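Local coordinates for major pollen allergen Pla l 1 (Plantago lanceolata, PDB 4Z8W), which is a secreted pollen allergen of the Ole e 1 family and probably binds zinc, though its biological role remains unsettled, at residues A[37-42]-A[50-55]; A[76-81]-A[118-123]; A[31-36]-A[81-86]. All coordinates share one frame; numbering follows the deposited sequence. Where two conformers were deposited one is given.

From the N terminus, the chain first passes through 31-36, the opening partner of interaction 3, and runs straight into strand 37-42. After seven residues it returns as 50-55 to pair with that strand, so interaction 1 closes a short hairpin before the chain reaches 76-81. Interaction 3 closes next, when 81-86 returns to 31-36, and the hairpin lies wholly within the long loop so formed. Interaction 2 crosses interaction 3: it starts from 76-81, shares S81 with it, and closes only at 118-123. Strands 37-42 and 74-80 are sheet neighbours; interaction 2 ties their sheet to strand 114-123 of the other, and interaction 3 ties strand 31-32 and its onward link to the loop after strand 74-80.

Interaction 1: A[37-42]-A[50-55]; sequences QVQLDC and IYSIGG
L40 and I53 face each other across an antiparallel strand pair, and their backbones bond both ways: L40 N gives its hydrogen to I53 O at 2.7 Å, and I53 N returns one to L40 O. On the side of the sheet that also carries V38, C42 and Y51, the L40 branch CD2 lies 3.6 Å from I53 CG2, the two side chains crossing obliquely. The same CD2 reaches the edge of the Y51 ring, where C42 SG also sits, 4.1 Å from Y51 CD2. A sulfur position 75° off the ring normal makes this an edge-on sulfur-aromatic contact.

The opposite face is polar. S52 OG donates to D41 OD1, but S52 has two modelled positions and the 2.4 Å separation in this one is doubtful. NE2 of Q39 donates to the syn lone pair of D41 OD1 at 2.8 Å, close to its own amide plane.

The pair is a beta hairpin at the margin of an antiparallel sheet, its strand axes 166° apart, with hydrogen-bonded pairs at V38-G55, L40-I53 and C42-Y51. At its turn end it carries a classic beta bulge: I50 and Y51 both face C42, whose carbonyl O accepts from I50 N (2.9 Å) and from Y51 N (3.1 Å). At the other end V38 N meets G55 O almost head-on, whereas the return bond from G55 N is weak.

Farther out, C42 SG is disulfide-bonded to C74 of strand 74-80, and the C42 side chain lies about 6 Å from that of the zinc ligand D73, placing the turn end beside the zinc site. The Y51 hydroxyl bonds V68 N and its ring stacks on H71. D41 OD2 has a long, weak ion pair with K77. Beneath the apolar face, strand 62-68 brings V67 against L40, and L65 and P66 against I53.

Interaction 2: A[76-81]-A[118-123]; sequences IKLVKS and KPLSFR
L78 and S81 grip the F122 ring from opposite faces by CH-pi contacts. L78 CD1 stands 3.8 Å from the ring centroid, 6° off the normal; S81 CB lies 3.6 Å from it on the other side, equally well centred. F122 CG is anti to its carbonyl carbon (chi1 -72°). At the ring's tip, CZ comes to 3.4 Å from S81 N. The backbone there is bent by a classic beta bulge, V79 and K80 both facing Q37.

Aliphatic packing continues the contact. L78 CD1 also presses on the backbone, 3.3 Å from S121 O. L78 CD2 rests 3.6 Å from L120 CB as the two leucines slide past each other in opposite directions, and I76 CG2 meets L120 CD1 more loosely at 4.2 Å. V15 of strand 8-18 also touches L78.

No hydrogen bond crosses between the segments. The strand axes, 8.0 Å apart at closest and inclined by 30°, run roughly parallel and fit face-to-face packing of two sheets, as in a beta sandwich. Cohesion therefore rests on apolar burial and ring-face contacts; the one polar side chain against the ring, S81, has its hydroxyl held within its own loop while CB sits over the ring centre.

Interaction 3: A[31-36]-A[81-86]; sequences ERMAGA and SSRPDC
Polar contacts at two points, with M33 packed between them, join the 31-36 segment, which leads from strand 31-32 toward strand 37-42, to the irregular loop 81-86 that follows strand 74-80. At one end E31 and R83 form a salt bridge, E31 OE1 to R83 NH1 at 2.8 Å. The side chains cross at about a right angle, and the bond is bent (144°), with the nitrogen on the anti side of the carboxylate oxygen and 30° out of its plane. D85 binds the same guanidinium through a much straighter bond, R83 NH2 to OD2 at 2.7 Å, the acceptor in the guanidinium plane. The two acids restrict the rotation of the guanidinium and probably stabilise its positive charge. A water accepting from NH1 and donating to R32 O adds a bridge to the 31-36 backbone.

At the other end S82 OG donates to A34 O at 2.8 Å. S82 CB lies 3.8 Å from G35 O, and G35, a glycine at positive phi, has no side chain to crowd it. S82 N is buried here with no partner in the model.

The loop's own shape rests on a type I beta turn from R83 to C86, closed by C86 N to R83 O, preceded by an ST turn in which S81 OG accepts from R83 N (3.0 Å). The same hydroxyl donates to C86 O from above its carbonyl plane.

M33 reaches this doubly bonded serine with SD, 3.6 Å from S81 OG. A bend at chi3 (-58°) carries its CE to 3.7 Å from C86 O, with R83 CD somewhat farther off. F122 of strand 114-123 also touches M33 and C86, and the disulfide from C86 to C17 secures the loop to strand 8-18.

Interaction 1: A[37-42]-A[50-55]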
# COMPACT_ATOMS: atom_id res chain seq x y z
N GLN A 37 -8.49 0.32 3.54
CA GLN A 37 -7.75 -0.23 4.63
C GLN A 37 -6.52 -0.98 4.09
O GLN A 37 -6.65 -1.82 3.19
CB GLN A 37 -8.64 -1.17 5.45
CG GLN A 37 -9.83 -0.46 6.15
CD GLN A 37 -10.92 -1.43 6.63
OE1 GLN A 37 -10.66 -2.61 6.98
NE2 GLN A 37 -12.15 -0.96 6.60
N VAL A 38 -5.38 -0.70 4.73
CA VAL A 38 -4.08 -1.26 4.36
C VAL A 38 -3.47 -1.96 5.60
O VAL A 38 -3.93 -1.78 6.74
CB VAL A 38 -3.13 -0.19 3.77
CG1 VAL A 38 -3.75 0.57 2.57
CG2 VAL A 38 -2.77 0.85 4.83
N GLN A 39 -2.47 -2.79 5.40
CA GLN A 39 -1.81 -3.39 6.53
C GLN A 39 -0.30 -3.54 6.26
O GLN A 39 0.09 -4.06 5.19
CB GLN A 39 -2.42 -4.78 6.78
CG GLN A 39 -1.84 -5.52 7.98
CD GLN A 39 -2.69 -6.71 8.33
OE1 GLN A 39 -3.91 -6.57 8.50
NE2 GLN A 39 -2.07 -7.90 8.38
N LEU A 40 0.47 -3.02 7.20
CA LEU A 40 1.95 -3.29 7.33
C LEU A 40 2.24 -4.61 8.05
O LEU A 40 1.72 -4.86 9.15
CB LEU A 40 2.65 -2.10 8.03
CG LEU A 40 4.13 -2.43 8.43
CD1 LEU A 40 5.02 -2.56 7.18
CD2 LEU A 40 4.77 -1.46 9.43
N ASP A 41 2.99 -5.52 7.42
CA ASP A 41 3.42 -6.79 8.00
C ASP A 41 4.91 -6.91 7.86
O ASP A 41 5.44 -6.73 6.73
CB ASP A 41 2.78 -7.99 7.27
CG ASP A 41 1.24 -8.00 7.40
OD1 ASP A 41 0.74 -7.89 8.52
OD2 ASP A 41 0.53 -8.03 6.38
N CYS A 42 5.59 -7.23 8.96
CA CYS A 42 7.07 -7.41 8.98
C CYS A 42 7.35 -8.78 9.58
O CYS A 42 6.76 -9.16 10.62
CB CYS A 42 7.79 -6.38 9.87
SG CYS A 42 7.51 -4.64 9.54
N ILE A 50 5.59 -11.26 12.23
CA ILE A 50 5.55 -11.14 13.68
C ILE A 50 5.30 -9.75 14.18
O ILE A 50 5.21 -9.56 15.37
CB ILE A 50 6.75 -11.79 14.40
CG1 ILE A 50 8.07 -11.16 13.99
CG2 ILE A 50 6.78 -13.29 14.13
CD1 ILE A 50 9.23 -11.69 14.79
N TYR A 51 5.16 -8.77 13.28
CA TYR A 51 4.78 -7.40 13.67
C TYR A 51 3.90 -6.92 12.55
O TYR A 51 4.30 -7.02 11.36
CB TYR A 51 5.99 -6.50 13.83
CG TYR A 51 5.71 -5.05 14.15
CD1 TYR A 51 5.51 -4.66 15.45
CD2 TYR A 51 5.67 -4.06 13.14
CE1 TYR A 51 5.29 -3.33 15.80
CE2 TYR A 51 5.40 -2.72 13.47
CZ TYR A 51 5.20 -2.37 14.82
OH TYR A 51 4.96 -1.05 15.22
N SER A 52 2.72 -6.43 12.93
CA SER A 52 1.67 -6.03 11.98
C SER A 52 0.98 -4.79 12.48
O SER A 52 0.79 -4.68 13.67
CB SER A 52 0.60 -7.10 11.87
OG SER A 52 0.98 -8.06 10.93
N ILE A 53 0.65 -3.87 11.58
CA ILE A 53 -0.14 -2.67 11.94
C ILE A 53 -1.06 -2.26 10.76
O ILE A 53 -0.64 -2.29 9.60
CB ILE A 53 0.69 -1.53 12.47
CG1 ILE A 53 -0.06 -0.21 12.31
CG2 ILE A 53 2.05 -1.49 11.86
CD1 ILE A 53 0.86 0.95 12.18
N GLY A 54 -2.31 -1.91 11.10
CA GLY A 54 -3.37 -1.59 10.13
C GLY A 54 -3.74 -0.13 10.23
O GLY A 54 -3.44 0.49 11.22
N GLY A 55 -4.27 0.47 9.15
CA GLY A 55 -4.81 1.85 9.20
C GLY A 55 -5.61 2.10 7.91
O GLY A 55 -5.66 1.24 6.98

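Interaction 2: A[76-81]-A[118-123]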
# COMPACT_ATOMS: atom_id res chain seq x y z
N ILE A 76 3.67 -3.39 2.75
CA ILE A 76 2.30 -2.89 2.88
C ILE A 76 1.40 -3.59 1.84
O ILE A 76 1.70 -3.56 0.61
CB ILE A 76 2.18 -1.36 2.80
CG1 ILE A 76 2.88 -0.68 3.96
CG2 ILE A 76 0.69 -0.94 2.97
CD1 ILE A 76 4.37 -0.58 3.76
N LYS A 77 0.29 -4.18 2.32
CA LYS A 77 -0.72 -4.76 1.39
C LYS A 77 -2.09 -4.09 1.49
O LYS A 77 -2.44 -3.56 2.54
CB LYS A 77 -0.83 -6.30 1.56
CG LYS A 77 -1.43 -6.79 2.89
CD LYS A 77 -1.33 -8.34 2.94
CE LYS A 77 -1.80 -8.93 4.27
NZ LYS A 77 -3.00 -8.21 4.78
N LEU A 78 -2.83 -4.05 0.37
CA LEU A 78 -4.23 -3.58 0.41
C LEU A 78 -5.03 -4.68 1.13
O LEU A 78 -4.68 -5.83 1.03
CB LEU A 78 -4.81 -3.48 -0.99
CG LEU A 78 -4.16 -2.43 -1.90
CD1 LEU A 78 -4.80 -2.47 -3.30
CD2 LEU A 78 -4.25 -1.06 -1.25
N VAL A 79 -6.03 -4.31 1.91
CA VAL A 79 -6.89 -5.40 2.49
C VAL A 79 -8.34 -5.13 2.06
O VAL A 79 -8.96 -5.97 1.36
CB VAL A 79 -6.87 -5.40 4.04
CG1 VAL A 79 -7.74 -6.55 4.57
CG2 VAL A 79 -5.42 -5.40 4.59
N LYS A 80 -8.89 -3.97 2.42
CA LYS A 80 -10.25 -3.63 2.03
C LYS A 80 -10.45 -2.30 1.30
O LYS A 80 -10.00 -1.21 1.73
CB LYS A 80 -11.19 -3.52 3.28
CG LYS A 80 -11.28 -4.74 4.20
CD LYS A 80 -11.77 -6.02 3.49
CE LYS A 80 -12.32 -7.02 4.55
NZ LYS A 80 -12.59 -8.34 3.86
N SER A 81 -11.29 -2.38 0.28
CA SER A 81 -11.73 -1.21 -0.45
C SER A 81 -12.98 -0.56 0.19
O SER A 81 -13.87 -1.29 0.71
CB SER A 81 -12.05 -1.64 -1.90
OG SER A 81 -12.56 -0.50 -2.62
N LYS A 118 5.76 3.23 -2.42
CA LYS A 118 5.14 3.26 -3.72
C LYS A 118 3.59 3.11 -3.58
O LYS A 118 3.13 2.44 -2.63
CB LYS A 118 5.69 2.12 -4.61
CG LYS A 118 7.18 2.37 -5.07
CD LYS A 118 7.63 1.20 -6.01
CE LYS A 118 9.12 1.28 -6.43
NZ LYS A 118 9.31 0.81 -7.84
N PRO A 119 2.83 3.72 -4.50
CA PRO A 119 1.32 3.71 -4.40
C PRO A 119 0.72 2.34 -4.76
O PRO A 119 1.35 1.55 -5.45
CB PRO A 119 0.88 4.80 -5.40
CG PRO A 119 2.06 5.04 -6.28
CD PRO A 119 3.32 4.71 -5.49
N LEU A 120 -0.44 2.03 -4.22
CA LEU A 120 -1.16 0.80 -4.55
C LEU A 120 -2.52 1.20 -5.11
O LEU A 120 -3.02 2.28 -4.82
CB LEU A 120 -1.41 -0.03 -3.26
CG LEU A 120 -0.14 -0.62 -2.62
CD1 LEU A 120 -0.36 -0.85 -1.12
CD2 LEU A 120 0.28 -1.86 -3.38
N SER A 121 -3.12 0.32 -5.89
CA SER A 121 -4.47 0.57 -6.36
C SER A 121 -5.39 -0.67 -6.27
O SER A 121 -4.99 -1.80 -6.52
CB SER A 121 -4.41 1.11 -7.84
OG SER A 121 -3.80 0.10 -8.69
N PHE A 122 -6.63 -0.44 -5.92
CA PHE A 122 -7.69 -1.34 -6.29
C PHE A 122 -8.13 -1.05 -7.75
O PHE A 122 -7.86 0.01 -8.30
CB PHE A 122 -8.89 -1.05 -5.37
CG PHE A 122 -8.71 -1.52 -3.95
CD1 PHE A 122 -8.69 -2.89 -3.66
CD2 PHE A 122 -8.46 -0.61 -2.91
CE1 PHE A 122 -8.47 -3.36 -2.35
CE2 PHE A 122 -8.30 -1.06 -1.59
CZ PHE A 122 -8.34 -2.42 -1.31
N ARG A 123 -8.88 -1.97 -8.35
CA ARG A 123 -9.20 -1.85 -9.77
C ARG A 123 -10.69 -2.04 -10.04
O ARG A 123 -11.31 -2.85 -9.42
CB ARG A 123 -8.31 -2.81 -10.58
CG ARG A 123 -8.57 -2.68 -12.12
CD ARG A 123 -7.57 -3.57 -12.86
NE ARG A 123 -7.76 -4.98 -12.61
CZ ARG A 123 -6.98 -5.93 -13.14
NH1 ARG A 123 -5.90 -5.59 -13.87
NH2 ARG A 123 -7.26 -7.18 -12.91

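Interaction 3: A[31-36]-A[81-86]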
# COMPACT_ATOMS: atom_id res chain seq x y z
N GLU A 31 -8.02 7.57 -9.37
CA GLU A 31 -8.70 8.40 -8.33
C GLU A 31 -8.26 8.00 -6.94
O GLU A 31 -8.39 6.85 -6.59
CB GLU A 31 -10.23 8.11 -8.42
CG GLU A 31 -10.79 8.49 -9.79
CD GLU A 31 -12.28 8.17 -10.00
OE1 GLU A 31 -12.98 7.71 -9.07
OE2 GLU A 31 -12.71 8.39 -11.14
N ARG A 32 -7.74 8.95 -6.18
CA ARG A 32 -7.43 8.78 -4.75
C ARG A 32 -8.61 8.18 -3.99
O ARG A 32 -9.71 8.62 -4.15
CB ARG A 32 -7.07 10.16 -4.16
CG ARG A 32 -5.74 10.74 -4.71
CD ARG A 32 -5.47 12.23 -4.41
NE ARG A 32 -4.11 12.60 -4.87
CZ ARG A 32 -2.97 12.42 -4.16
NH1 ARG A 32 -3.00 11.91 -2.92
NH2 ARG A 32 -1.79 12.76 -4.70
N MET A 33 -8.38 7.14 -3.19
CA MET A 33 -9.48 6.48 -2.45
C MET A 33 -9.36 6.72 -0.91
O MET A 33 -8.41 6.22 -0.27
CB MET A 33 -9.48 4.95 -2.71
CG MET A 33 -10.56 4.18 -1.96
SD MET A 33 -10.55 2.42 -2.17
CE MET A 33 -10.72 2.32 -3.96
N ALA A 34 -10.35 7.41 -0.33
CA ALA A 34 -10.56 7.52 1.11
C ALA A 34 -11.19 6.30 1.70
O ALA A 34 -12.09 5.69 1.11
CB ALA A 34 -11.43 8.77 1.42
N GLY A 35 -10.74 5.93 2.89
CA GLY A 35 -11.41 4.85 3.63
C GLY A 35 -10.87 3.51 3.30
O GLY A 35 -11.40 2.51 3.77
N ALA A 36 -9.82 3.44 2.43
CA ALA A 36 -9.28 2.13 2.12
C ALA A 36 -8.56 1.65 3.37
O ALA A 36 -8.03 2.43 4.11
CB ALA A 36 -8.27 2.18 0.94
N SER A 81 -11.29 -2.38 0.28
CA SER A 81 -11.73 -1.21 -0.45
C SER A 81 -12.98 -0.56 0.19
O SER A 81 -13.87 -1.29 0.71
CB SER A 81 -12.05 -1.64 -1.90
OG SER A 81 -12.56 -0.50 -2.62
N SER A 82 -13.08 0.77 0.14
CA SER A 82 -14.34 1.41 0.49
C SER A 82 -15.28 1.62 -0.72
O SER A 82 -16.32 2.26 -0.56
CB SER A 82 -14.08 2.76 1.07
OG SER A 82 -13.36 3.46 0.10
N ARG A 83 -14.94 1.11 -1.90
CA ARG A 83 -15.77 1.30 -3.12
C ARG A 83 -16.10 -0.03 -3.69
O ARG A 83 -15.23 -0.72 -4.22
CB ARG A 83 -15.07 2.11 -4.17
CG ARG A 83 -15.04 3.56 -3.83
CD ARG A 83 -14.23 4.25 -4.92
NE ARG A 83 -14.87 4.09 -6.22
CZ ARG A 83 -14.47 4.71 -7.34
NH1 ARG A 83 -13.45 5.58 -7.34
NH2 ARG A 83 -15.12 4.48 -8.45
N PRO A 84 -17.39 -0.42 -3.57
CA PRO A 84 -17.68 -1.80 -4.01
C PRO A 84 -17.49 -1.92 -5.55
O PRO A 84 -17.12 -2.98 -6.03
CB PRO A 84 -19.15 -2.02 -3.58
CG PRO A 84 -19.52 -0.79 -2.73
CD PRO A 84 -18.63 0.32 -3.23
N ASP A 85 -17.62 -0.82 -6.27
CA ASP A 85 -17.29 -0.82 -7.70
C ASP A 85 -15.75 -0.82 -8.01
O ASP A 85 -15.34 -0.83 -9.16
CB ASP A 85 -17.94 0.43 -8.32
CG ASP A 85 -17.40 1.69 -7.71
OD1 ASP A 85 -17.21 1.68 -6.49
OD2 ASP A 85 -17.18 2.70 -8.43
N CYS A 86 -14.91 -0.78 -6.99
CA CYS A 86 -13.48 -0.71 -7.27
C CYS A 86 -12.76 -1.48 -6.14
O CYS A 86 -12.12 -0.85 -5.28
CB CYS A 86 -13.07 0.76 -7.38
SG CYS A 86 -11.35 0.94 -8.04
O HOH W 1 -11.36 6.13 -5.32